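Local coordinates for protein Kiaa0380 (Homo sapiens, PDB 1HTJ) that probably links heterotrimeric G-protein signalling to Rho GTPases, acting as a guanine nucleotide exchange factor that carries an RGS-like domain, at residues 28-33 against 41-46; 48-53 against 137-142. The protein carries 3 engineered substitutions. All coordinates share one frame; numbering follows the deposited sequence.

Contact 1: residues 28-33 against 41-46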
loop_
_atom_site.group_PDB
_atom_site.type_symbol
_atom_site.label_atom_id
_atom_site.label_comp_id
_atom_site.label_asym_id
_atom_site.label_seq_id
_atom_site.Cartn_x
_atom_site.Cartn_y
_atom_site.Cartn_z
ATOM N N ASP A 28 0.162 9.138 -16.798
ATOM C CA ASP A 28 -0.195 7.955 -17.575
ATOM C C ASP A 28 0.907 6.898 -17.425
ATOM O O ASP A 28 0.633 5.707 -17.276
ATOM C CB ASP A 28 -0.341 8.327 -19.054
ATOM C CG ASP A 28 -1.096 9.631 -19.262
ATOM O OD1 ASP A 28 -0.894 10.272 -20.324
ATOM O OD2 ASP A 28 -1.897 10.016 -18.375
ATOM N N ILE A 29 2.157 7.347 -17.475
ATOM C CA ILE A 29 3.288 6.440 -17.347
ATOM C C ILE A 29 3.371 5.870 -15.933
ATOM O O ILE A 29 3.509 4.660 -15.747
ATOM C CB ILE A 29 4.616 7.154 -17.690
ATOM C CG1 ILE A 29 4.659 7.482 -19.184
ATOM C CG2 ILE A 29 5.795 6.283 -17.315
ATOM C CD1 ILE A 29 4.384 6.285 -20.095
ATOM N N ILE A 30 3.268 6.750 -14.943
ATOM C CA ILE A 30 3.328 6.348 -13.546
ATOM C C ILE A 30 2.212 5.396 -13.102
ATOM O O ILE A 30 2.491 4.342 -12.542
ATOM C CB ILE A 30 3.334 7.588 -12.636
ATOM C CG1 ILE A 30 4.580 8.425 -12.941
ATOM C CG2 ILE A 30 3.315 7.171 -11.172
ATOM C CD1 ILE A 30 4.680 9.705 -12.164
ATOM N N PHE A 31 0.958 5.753 -13.360
ATOM C CA PHE A 31 -0.170 4.911 -12.950
ATOM C C PHE A 31 -0.169 3.520 -13.567
ATOM O O PHE A 31 -0.793 2.593 -13.056
ATOM C CB PHE A 31 -1.495 5.611 -13.268
ATOM C CG PHE A 31 -1.820 6.721 -12.328
ATOM C CD1 PHE A 31 -2.004 8.015 -12.794
ATOM C CD2 PHE A 31 -1.936 6.475 -10.965
ATOM C CE1 PHE A 31 -2.299 9.054 -11.915
ATOM C CE2 PHE A 31 -2.230 7.501 -10.078
ATOM C CZ PHE A 31 -2.413 8.795 -10.551
ATOM N N GLN A 32 0.556 3.374 -14.661
ATOM C CA GLN A 32 0.633 2.101 -15.360
ATOM C C GLN A 32 1.614 1.092 -14.735
ATOM O O GLN A 32 1.376 -0.121 -14.780
ATOM C CB GLN A 32 1.021 2.379 -16.813
ATOM C CG GLN A 32 0.928 1.193 -17.743
ATOM C CD GLN A 32 1.149 1.588 -19.197
ATOM O OE1 GLN A 32 1.191 0.730 -20.078
ATOM N NE2 GLN A 32 1.284 2.893 -19.454
ATOM N N ASP A 33 2.690 1.603 -14.134
ATOM C CA ASP A 33 3.738 0.771 -13.544
ATOM C C ASP A 33 3.887 0.898 -12.031
ATOM O O ASP A 33 4.304 1.935 -11.526
ATOM C CB ASP A 33 5.073 1.127 -14.209
ATOM C CG ASP A 33 6.211 0.192 -13.817
ATOM O OD1 ASP A 33 6.038 -0.668 -12.923
ATOM O OD2 ASP A 33 7.295 0.335 -14.422
ATOM N N PRO A 41 4.740 9.230 -4.385
ATOM C CA PRO A 41 3.793 9.368 -3.273
ATOM C C PRO A 41 2.430 9.972 -3.605
ATOM O O PRO A 41 1.402 9.465 -3.161
ATOM C CB PRO A 41 4.568 10.220 -2.265
ATOM C CG PRO A 41 5.996 9.881 -2.567
ATOM C CD PRO A 41 6.007 9.907 -4.067
ATOM N N ALA A 42 2.425 11.057 -4.368
ATOM C CA ALA A 42 1.175 11.718 -4.736
ATOM C C ALA A 42 0.284 10.800 -5.572
ATOM O O ALA A 42 -0.917 10.665 -5.304
ATOM C CB ALA A 42 1.470 13.006 -5.505
ATOM N N HIS A 43 0.889 10.184 -6.582
ATOM C CA HIS A 43 0.200 9.281 -7.485
ATOM C C HIS A 43 -0.308 8.063 -6.732
ATOM O O HIS A 43 -1.457 7.634 -6.910
ATOM C CB HIS A 43 1.151 8.857 -8.599
ATOM C CG HIS A 43 1.532 9.978 -9.512
ATOM N ND1 HIS A 43 2.302 11.044 -9.099
ATOM C CD2 HIS A 43 1.178 10.242 -10.793
ATOM C CE1 HIS A 43 2.403 11.919 -10.084
ATOM N NE2 HIS A 43 1.729 11.458 -11.123
ATOM N N LEU A 44 0.558 7.515 -5.883
ATOM C CA LEU A 44 0.215 6.356 -5.086
ATOM C C LEU A 44 -0.986 6.717 -4.226
ATOM O O LEU A 44 -1.907 5.927 -4.068
ATOM C CB LEU A 44 1.396 5.960 -4.196
ATOM C CG LEU A 44 1.191 4.685 -3.370
ATOM C CD1 LEU A 44 1.097 3.491 -4.295
ATOM C CD2 LEU A 44 2.359 4.505 -2.394
ATOM N N GLY A 45 -0.962 7.920 -3.673
ATOM C CA GLY A 45 -2.051 8.394 -2.845
ATOM C C GLY A 45 -3.349 8.424 -3.628
ATOM O O GLY A 45 -4.368 7.931 -3.161
ATOM N N VAL A 46 -3.320 9.002 -4.823
ATOM C CA VAL A 46 -4.509 9.062 -5.659
ATOM C C VAL A 46 -5.017 7.626 -5.874
ATOM O O VAL A 46 -6.189 7.329 -5.649
ATOM C CB VAL A 46 -4.190 9.709 -7.036
ATOM C CG1 VAL A 46 -5.357 9.523 -7.992
ATOM C CG2 VAL A 46 -3.886 11.188 -6.856
#

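Contact 2: residues 48-53 against 137-142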
loop_
_atom_site.group_PDB
_atom_site.type_symbol
_atom_site.label_atom_id
_atom_site.label_comp_id
_atom_site.label_asym_id
_atom_site.label_seq_id
_atom_site.Cartn_x
_atom_site.Cartn_y
_atom_site.Cartn_z
ATOM N N LEU A 48 -4.495 5.034 -4.128
ATOM C CA LEU A 48 -4.954 4.466 -2.867
ATOM C C LEU A 48 -6.365 4.937 -2.517
ATOM O O LEU A 48 -7.163 4.190 -1.962
ATOM C CB LEU A 48 -3.962 4.821 -1.746
ATOM C CG LEU A 48 -2.690 3.960 -1.691
ATOM C CD1 LEU A 48 -1.675 4.567 -0.743
ATOM C CD2 LEU A 48 -3.060 2.573 -1.211
ATOM N N ARG A 49 -6.678 6.178 -2.853
ATOM C CA ARG A 49 -8.009 6.705 -2.577
ATOM C C ARG A 49 -9.039 5.869 -3.334
ATOM O O ARG A 49 -10.103 5.561 -2.814
ATOM C CB ARG A 49 -8.086 8.186 -2.991
ATOM C CG ARG A 49 -7.311 9.076 -2.037
ATOM C CD ARG A 49 -7.262 10.520 -2.479
ATOM N NE ARG A 49 -8.571 11.153 -2.475
ATOM C CZ ARG A 49 -8.756 12.467 -2.605
ATOM N NH1 ARG A 49 -7.720 13.270 -2.751
ATOM N NH2 ARG A 49 -9.976 12.985 -2.578
ATOM N N TYR A 50 -8.705 5.494 -4.563
ATOM C CA TYR A 50 -9.593 4.670 -5.355
ATOM C C TYR A 50 -9.722 3.322 -4.647
ATOM O O TYR A 50 -10.831 2.842 -4.396
ATOM C CB TYR A 50 -9.040 4.467 -6.778
ATOM C CG TYR A 50 -9.688 3.290 -7.491
ATOM C CD1 TYR A 50 -11.035 3.326 -7.867
ATOM C CD2 TYR A 50 -8.982 2.099 -7.689
ATOM C CE1 TYR A 50 -11.663 2.187 -8.413
ATOM C CE2 TYR A 50 -9.594 0.968 -8.224
ATOM C CZ TYR A 50 -10.934 1.008 -8.581
ATOM O OH TYR A 50 -11.544 -0.147 -9.048
ATOM N N ILE A 51 -8.587 2.722 -4.315
ATOM C CA ILE A 51 -8.586 1.428 -3.641
ATOM C C ILE A 51 -9.440 1.468 -2.371
ATOM O O ILE A 51 -10.379 0.688 -2.213
ATOM C CB ILE A 51 -7.159 1.008 -3.227
ATOM C CG1 ILE A 51 -6.248 0.885 -4.457
ATOM C CG2 ILE A 51 -7.222 -0.298 -2.427
ATOM C CD1 ILE A 51 -6.602 -0.226 -5.411
ATOM N N PHE A 52 -9.103 2.379 -1.463
ATOM C CA PHE A 52 -9.823 2.492 -0.200
ATOM C C PHE A 52 -11.328 2.683 -0.379
ATOM O O PHE A 52 -12.113 2.173 0.417
ATOM C CB PHE A 52 -9.256 3.636 0.643
ATOM C CG PHE A 52 -7.972 3.289 1.363
ATOM C CD1 PHE A 52 -7.615 3.963 2.538
ATOM C CD2 PHE A 52 -7.114 2.308 0.870
ATOM C CE1 PHE A 52 -6.428 3.666 3.204
ATOM C CE2 PHE A 52 -5.913 2.002 1.536
ATOM C CZ PHE A 52 -5.576 2.681 2.699
ATOM N N SER A 53 -11.713 3.406 -1.433
ATOM C CA SER A 53 -13.120 3.671 -1.719
ATOM C C SER A 53 -13.887 2.548 -2.393
ATOM O O SER A 53 -15.055 2.341 -2.082
ATOM C CB SER A 53 -13.273 4.893 -2.630
ATOM O OG SER A 53 -12.685 6.055 -2.069
ATOM N N HIS A 137 -5.475 -1.669 -13.567
ATOM C CA HIS A 137 -6.257 -1.562 -14.794
ATOM C C HIS A 137 -7.578 -0.838 -14.486
ATOM O O HIS A 137 -8.002 0.078 -15.200
ATOM C CB HIS A 137 -6.550 -2.970 -15.353
ATOM C CG HIS A 137 -7.763 -3.029 -16.236
ATOM N ND1 HIS A 137 -7.795 -2.477 -17.503
ATOM C CD2 HIS A 137 -9.015 -3.496 -15.998
ATOM C CE1 HIS A 137 -9.014 -2.594 -18.002
ATOM N NE2 HIS A 137 -9.773 -3.208 -17.109
ATOM N N ASP A 138 -8.224 -1.265 -13.409
ATOM C CA ASP A 138 -9.485 -0.677 -13.010
ATOM C C ASP A 138 -9.380 0.817 -12.800
ATOM O O ASP A 138 -10.248 1.567 -13.238
ATOM C CB ASP A 138 -9.994 -1.342 -11.745
ATOM C CG ASP A 138 -10.396 -2.755 -11.982
ATOM O OD1 ASP A 138 -10.983 -3.020 -13.060
ATOM O OD2 ASP A 138 -10.138 -3.597 -11.099
ATOM N N TYR A 139 -8.318 1.252 -12.132
ATOM C CA TYR A 139 -8.164 2.671 -11.901
ATOM C C TYR A 139 -7.928 3.429 -13.204
ATOM O O TYR A 139 -8.435 4.539 -13.367
ATOM C CB TYR A 139 -7.034 2.987 -10.919
ATOM C CG TYR A 139 -7.020 4.468 -10.617
ATOM C CD1 TYR A 139 -8.163 5.091 -10.112
ATOM C CD2 TYR A 139 -5.926 5.273 -10.962
ATOM C CE1 TYR A 139 -8.236 6.471 -9.972
ATOM C CE2 TYR A 139 -5.987 6.672 -10.825
ATOM C CZ TYR A 139 -7.156 7.255 -10.336
ATOM O OH TYR A 139 -7.282 8.623 -10.274
ATOM N N ARG A 140 -7.167 2.843 -14.126
ATOM C CA ARG A 140 -6.917 3.514 -15.401
ATOM C C ARG A 140 -8.236 3.677 -16.146
ATOM O O ARG A 140 -8.435 4.641 -16.869
ATOM C CB ARG A 140 -5.907 2.731 -16.249
ATOM C CG ARG A 140 -4.439 3.004 -15.841
ATOM C CD ARG A 140 -3.648 1.719 -15.554
ATOM N NE ARG A 140 -3.189 1.051 -16.770
ATOM C CZ ARG A 140 -2.360 1.616 -17.645
ATOM N NH1 ARG A 140 -1.912 2.852 -17.419
ATOM N NH2 ARG A 140 -1.979 0.961 -18.744
ATOM N N THR A 141 -9.144 2.731 -15.956
ATOM C CA THR A 141 -10.445 2.815 -16.589
ATOM C C THR A 141 -11.160 4.046 -16.026
ATOM O O THR A 141 -11.769 4.799 -16.776
ATOM C CB THR A 141 -11.273 1.541 -16.314
ATOM O OG1 THR A 141 -10.654 0.426 -16.968
ATOM C CG2 THR A 141 -12.706 1.708 -16.809
ATOM N N LYS A 142 -11.078 4.247 -14.709
ATOM C CA LYS A 142 -11.701 5.413 -14.056
ATOM C C LYS A 142 -11.141 6.702 -14.666
ATOM O O LYS A 142 -11.875 7.675 -14.863
ATOM C CB LYS A 142 -11.420 5.421 -12.546
ATOM C CG LYS A 142 -12.033 4.261 -11.780
ATOM C CD LYS A 142 -13.499 4.495 -11.554
ATOM C CE LYS A 142 -14.202 3.270 -11.002
ATOM N NZ LYS A 142 -15.633 3.618 -10.666
HETATM O O HOH W 1 -10.543 -2.502 -8.627
#

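Contact 1: residues 28-33 against 41-46
H43 has CG anti to its carbonyl carbon (chi1 -67°), a setting that swings the imidazole out of helix 41-54 and toward helix 27-32, where I30 and F31 receive it. I30 also places CG1 anti to the carbonyl carbon, and the extended end of its chain lays CD1 over one imidazole face, 3.7 Å from the H43 ring centroid. This is a CH-pi contact displaced toward the rim, nearest to H43 NE2. The other I30 branch packs nearer the root of the ring, with I30 CG2 3.7 Å from H43 CG. F31 comes from the other side of the imidazole plane. Its ring and that of H43 meet obliquely, planes at 47° and centroids 5.2 Å apart, with H43 CD2 over a face of the phenyl ring and 3.8 Å from F31 CE1. Further round the phenyl ring, F31 CE2 reaches the backbone H43 O at 3.3 Å, and F31 CZ touches V46 CG1 at 4.0 Å. The imidazole is thus packed from two sides, while H43 NE2 has a weak hydrogen bond to S27 OG. L37 of helix 34-39 touches I30, F31 and H43. The short axes cross at -64°, 10.2 Å apart at their closest: a buried aromatic-aliphatic helix-helix packing that sets helix 27-32, the first helix of the modelled chain, onto helix 41-54 in the RGS-like domain.

Contact 2: residues 48-53 against 137-142
This crossing belongs to the all-helical core of the RGS-like domain, where Y50 of helix 41-54 lies across one turn of helix 118-144, formed by D138, Y139 and K142. The short axes run at 105° and approach to 10.5 Å. Y50 carries the contact: with CG anti to the backbone N (chi1 162°), its ring projects over the backbone of the second helix, and Y139 CA lies over one ring face. The two tyrosine side chains run antiparallel, each passing the other's base, so that Y139 CD1 is 3.5 Å from Y50 CB. Their rings are oblique, planes at 38° and centroids 5.5 Å apart. K142, kinked at chi2, lies roughly perpendicular to the Y50 side chain and brings its aliphatic chain to the ring, with K142 CE 3.8 Å from Y50 CE1. At the far end Y50 OH rests 3.3 Å from D138 CB, and a water bridges the polar groups, 2.6 Å from Y50 OH and donating to D138 OD2 at 2.7 Å. A leucine in place of Y50 would probably leave this water without its hydroxyl partner and strip the cover from Y139 and the K142 chain, which line the same side of the ring. The Y139 hydroxyl turns elsewhere, hydrogen-bonded to E153 OE2. Behind Y50, L48 and F52 pack against helix 186-202, and R49, F52 and S53 against helix 163-182, so helix 41-54 is held between these two and helix 118-144.

Overall arrangement
Contacts 1 and 2 follow one another along helix 41-54, their centres 11 Å apart, and together pack this helix against helix 27-32 and helix 118-144. Y139 of contact 2 ties them: its ring meets that of F31 edge-to-face, and its hydroxyl end packs closely against V46. A second junction bypasses helix 41-54, where the R140 side chain runs along helix 27-32, with R140 NH1 3.8 Å from D28 O and R140 CD 3.9 Å from F31 O. The D28 carboxylate adds a salt bridge to R143. Three helices therefore meet pairwise, with contact 1 buried and contact 2 partly buried within the RGS-like domain.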